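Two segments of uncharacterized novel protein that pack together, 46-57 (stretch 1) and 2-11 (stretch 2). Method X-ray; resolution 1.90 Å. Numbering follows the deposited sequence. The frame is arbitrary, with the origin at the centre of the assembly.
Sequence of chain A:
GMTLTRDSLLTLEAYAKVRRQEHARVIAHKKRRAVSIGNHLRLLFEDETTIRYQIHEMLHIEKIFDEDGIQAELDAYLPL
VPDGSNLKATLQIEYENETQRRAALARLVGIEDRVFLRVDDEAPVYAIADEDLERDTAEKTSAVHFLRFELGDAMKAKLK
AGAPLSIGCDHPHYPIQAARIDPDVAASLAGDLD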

# COMPACT_ATOMS: atom_id res chain seq x y z
N GLU A 46 -15.39 -6.74 -9.40
CA GLU A 46 -15.54 -5.43 -10.03
C GLU A 46 -16.39 -5.46 -11.30
O GLU A 46 -16.31 -6.40 -12.11
CB GLU A 46 -14.18 -4.80 -10.31
CG GLU A 46 -13.29 -4.69 -9.09
CD GLU A 46 -13.53 -3.45 -8.19
OE1 GLU A 46 -14.43 -2.63 -8.51
OE2 GLU A 46 -12.74 -3.26 -7.22
N ASP A 47 -17.23 -4.44 -11.46
CA ASP A 47 -18.04 -4.29 -12.68
C ASP A 47 -18.16 -2.81 -13.07
O ASP A 47 -17.45 -1.97 -12.51
CB ASP A 47 -19.43 -4.99 -12.50
CG ASP A 47 -20.30 -4.35 -11.39
OD1 ASP A 47 -20.01 -3.17 -11.01
OD2 ASP A 47 -21.27 -4.99 -10.90
N GLU A 48 -19.00 -2.49 -14.07
CA GLU A 48 -19.12 -1.09 -14.53
C GLU A 48 -19.46 -0.13 -13.36
O GLU A 48 -18.91 0.96 -13.23
CB GLU A 48 -20.16 -0.97 -15.64
CG GLU A 48 -20.20 0.45 -16.24
CD GLU A 48 -21.26 0.65 -17.28
OE1 GLU A 48 -22.29 -0.03 -17.25
OE2 GLU A 48 -21.12 1.60 -18.06
N THR A 49 -20.40 -0.55 -12.52
CA THR A 49 -20.83 0.27 -11.41
C THR A 49 -19.69 0.56 -10.40
O THR A 49 -19.49 1.70 -10.02
CB THR A 49 -22.02 -0.36 -10.73
OG1 THR A 49 -23.12 -0.46 -11.66
CG2 THR A 49 -22.45 0.45 -9.52
N THR A 50 -19.01 -0.48 -9.98
CA THR A 50 -17.96 -0.35 -8.99
C THR A 50 -16.77 0.43 -9.55
O THR A 50 -16.17 1.22 -8.81
CB THR A 50 -17.46 -1.69 -8.39
OG1 THR A 50 -16.83 -2.50 -9.40
CG2 THR A 50 -18.62 -2.50 -7.75
N ILE A 51 -16.46 0.23 -10.82
CA ILE A 51 -15.28 0.86 -11.44
C ILE A 51 -15.54 2.35 -11.73
O ILE A 51 -14.75 3.20 -11.36
CB ILE A 51 -14.79 0.08 -12.71
CG1 ILE A 51 -14.37 -1.36 -12.32
CG2 ILE A 51 -13.53 0.82 -13.31
CD1 ILE A 51 -14.17 -2.33 -13.51
N ARG A 52 -16.68 2.66 -12.36
CA ARG A 52 -17.10 4.04 -12.64
C ARG A 52 -17.11 4.91 -11.37
O ARG A 52 -16.61 6.05 -11.39
CB ARG A 52 -18.46 4.02 -13.33
CG ARG A 52 -18.96 5.28 -13.91
CD ARG A 52 -19.99 5.00 -15.00
NE ARG A 52 -20.55 6.25 -15.49
CZ ARG A 52 -21.56 6.91 -14.93
NH1 ARG A 52 -22.22 6.39 -13.90
NH2 ARG A 52 -21.93 8.09 -15.40
N TYR A 53 -17.62 4.36 -10.29
CA TYR A 53 -17.60 5.01 -8.99
C TYR A 53 -16.18 5.30 -8.51
O TYR A 53 -15.87 6.40 -8.08
CB TYR A 53 -18.31 4.14 -7.97
CG TYR A 53 -18.25 4.66 -6.55
CD1 TYR A 53 -19.01 5.76 -6.18
CD2 TYR A 53 -17.48 4.05 -5.59
CE1 TYR A 53 -18.97 6.27 -4.90
CE2 TYR A 53 -17.48 4.52 -4.25
CZ TYR A 53 -18.22 5.63 -3.92
OH TYR A 53 -18.27 6.13 -2.64
N GLN A 54 -15.30 4.30 -8.57
CA GLN A 54 -13.97 4.55 -8.11
C GLN A 54 -13.32 5.67 -8.91
O GLN A 54 -12.57 6.46 -8.34
CB GLN A 54 -13.12 3.27 -8.16
CG GLN A 54 -13.41 2.33 -7.00
CD GLN A 54 -12.81 0.97 -7.18
OE1 GLN A 54 -13.51 -0.01 -7.57
NE2 GLN A 54 -11.53 0.89 -6.94
N ILE A 55 -13.51 5.66 -10.22
CA ILE A 55 -12.93 6.70 -11.08
C ILE A 55 -13.51 8.05 -10.72
O ILE A 55 -12.79 9.03 -10.50
CB ILE A 55 -13.08 6.42 -12.60
CG1 ILE A 55 -12.33 5.16 -13.01
CG2 ILE A 55 -12.58 7.63 -13.41
CD1 ILE A 55 -12.83 4.58 -14.32
N HIS A 56 -14.83 8.11 -10.58
CA HIS A 56 -15.45 9.36 -10.17
C HIS A 56 -14.87 9.87 -8.82
O HIS A 56 -14.57 11.08 -8.66
CB HIS A 56 -16.97 9.16 -10.05
CG HIS A 56 -17.71 9.18 -11.37
ND1 HIS A 56 -18.89 8.50 -11.54
CD2 HIS A 56 -17.49 9.85 -12.51
CE1 HIS A 56 -19.38 8.77 -12.74
NE2 HIS A 56 -18.56 9.59 -13.35
N GLU A 57 -14.69 8.96 -7.88
CA GLU A 57 -14.17 9.27 -6.57
C GLU A 57 -12.72 9.80 -6.64
O GLU A 57 -12.39 10.85 -6.06
CB GLU A 57 -14.29 8.05 -5.64
CG GLU A 57 -15.68 7.85 -4.99
CD GLU A 57 -16.06 9.00 -4.11
OE1 GLU A 57 -15.34 9.25 -3.12
OE2 GLU A 57 -17.04 9.71 -4.42
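Stretch 2, residues 2-11: MTLTRDSLLT

Stretch 2 lies along the helix of stretch 1 as a largely extended strand of loop, broken by a short 3-10 segment at residues 6-8. The two run in the same general direction: Met2 is nearest Glu48 (CA to CA, 6.6 Å), and Leu9 is nearest His56 (7.2 Å). Between these ends, residues 3-5 have extended backbone angles, so Leu4 points toward the helix while Thr3 points away.

Asp47 caps the helix. Its p rotamer brings OD1 to 3.0 Å from Thr50 N, and Thr50, also p, accepts from Asp47 N through OG1 at 2.9 Å. One residue on, the selenium of Met2, a selenomethionine with all three chi angles between wells, lies 3.7 Å from Glu48 CB.

Leu4, in the mt conformation, fills the surface between Ile51, Arg52 and Ile55; its CD1 is 4.3 Å from Ile51 CG2, 4.1 Å from Arg52 CA and 3.9 Å from Ile55 CD1. Both isoleucines are mt and point toward stretch 2. Leu9 starts sideways, but its mt side chain carries CD1 to within 3.8 Å of Ile55 CG2, continuing the apolar contact one turn beyond Ile51.

Polar contacts meet the backbone of stretch 2 where it leaves the 3-10 segment. The CB of Arg52 points sideways, yet its extended ttt chain brings the guanidinium edge to Ser8 O, with NE donating at 2.8 Å and NH2 adding a weak bond at 3.3 Å. His56, with chi1 at -79°, turns its ring so that NE2 accepts from Leu10 N at 3.0 Å, near the ring plane; this nitrogen is therefore unprotonated. Ser8 (m) directs its own hydroxyl back within stretch 2, where OG accepts from Thr5 N at 2.9 Å.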

# COMPACT_ATOMS: atom_id res chain seq x y z
N MSE A 2 -19.06 -3.93 -21.02
CA MSE A 2 -18.54 -2.55 -20.98
C MSE A 2 -17.01 -2.46 -21.15
O MSE A 2 -16.27 -3.36 -20.71
CB MSE A 2 -18.97 -1.87 -19.66
CG MSE A 2 -17.84 -1.18 -18.85
SE MSE A 2 -17.14 -2.27 -17.38
CE MSE A 2 -17.68 -4.05 -18.04
N THR A 3 -16.56 -1.39 -21.82
CA THR A 3 -15.34 -0.65 -21.44
C THR A 3 -15.83 0.79 -21.08
O THR A 3 -17.02 1.11 -21.25
CB THR A 3 -14.28 -0.62 -22.57
N LEU A 4 -14.95 1.63 -20.55
CA LEU A 4 -15.35 2.98 -20.20
C LEU A 4 -14.42 3.91 -20.93
O LEU A 4 -13.24 3.58 -21.08
CB LEU A 4 -15.22 3.23 -18.70
CG LEU A 4 -16.18 2.59 -17.71
CD1 LEU A 4 -15.73 2.96 -16.30
CD2 LEU A 4 -17.64 3.00 -17.99
N THR A 5 -14.93 5.06 -21.32
CA THR A 5 -14.19 6.10 -22.01
C THR A 5 -14.40 7.41 -21.28
O THR A 5 -15.25 7.48 -20.37
CB THR A 5 -14.74 6.24 -23.45
OG1 THR A 5 -15.95 7.00 -23.40
CG2 THR A 5 -15.04 4.86 -24.06
N ARG A 6 -13.69 8.47 -21.66
CA ARG A 6 -13.89 9.78 -21.00
C ARG A 6 -15.36 10.23 -21.08
O ARG A 6 -15.85 10.89 -20.18
CB ARG A 6 -12.95 10.86 -21.58
CG ARG A 6 -11.48 10.67 -21.19
CD ARG A 6 -10.67 11.94 -21.46
NE ARG A 6 -10.69 12.33 -22.87
CZ ARG A 6 -9.92 11.80 -23.82
NH1 ARG A 6 -9.05 10.82 -23.55
NH2 ARG A 6 -10.04 12.25 -25.07
N ASP A 7 -16.05 9.86 -22.15
CA ASP A 7 -17.48 10.19 -22.30
C ASP A 7 -18.43 9.37 -21.44
O ASP A 7 -19.62 9.70 -21.33
CB ASP A 7 -17.89 10.00 -23.75
CG ASP A 7 -17.10 10.88 -24.67
OD1 ASP A 7 -16.68 12.00 -24.23
OD2 ASP A 7 -16.90 10.44 -25.82
N SER A 8 -17.92 8.33 -20.83
CA SER A 8 -18.71 7.55 -19.89
C SER A 8 -18.78 8.19 -18.50
O SER A 8 -19.54 7.73 -17.65
CB SER A 8 -18.11 6.14 -19.74
OG SER A 8 -17.78 5.62 -21.00
N LEU A 9 -17.95 9.21 -18.26
CA LEU A 9 -17.80 9.82 -16.96
C LEU A 9 -18.50 11.15 -16.85
O LEU A 9 -18.62 11.90 -17.80
CB LEU A 9 -16.31 10.06 -16.70
CG LEU A 9 -15.37 8.87 -16.79
CD1 LEU A 9 -13.92 9.31 -16.51
CD2 LEU A 9 -15.83 7.77 -15.81
N LEU A 10 -19.00 11.44 -15.67
CA LEU A 10 -19.50 12.75 -15.35
C LEU A 10 -18.34 13.73 -15.16
O LEU A 10 -17.20 13.36 -14.85
CB LEU A 10 -20.34 12.68 -14.06
CG LEU A 10 -21.57 11.77 -14.12
CD1 LEU A 10 -22.31 11.83 -12.83
CD2 LEU A 10 -22.50 12.14 -15.29
N THR A 11 -18.63 15.00 -15.38
CA THR A 11 -17.68 16.03 -15.05
C THR A 11 -17.61 16.12 -13.53
O THR A 11 -18.48 15.61 -12.82
CB THR A 11 -18.18 17.37 -15.56
OG1 THR A 11 -19.48 17.60 -15.00
CG2 THR A 11 -18.23 17.41 -17.10
O HOH W 1 -19.45 1.10 -20.69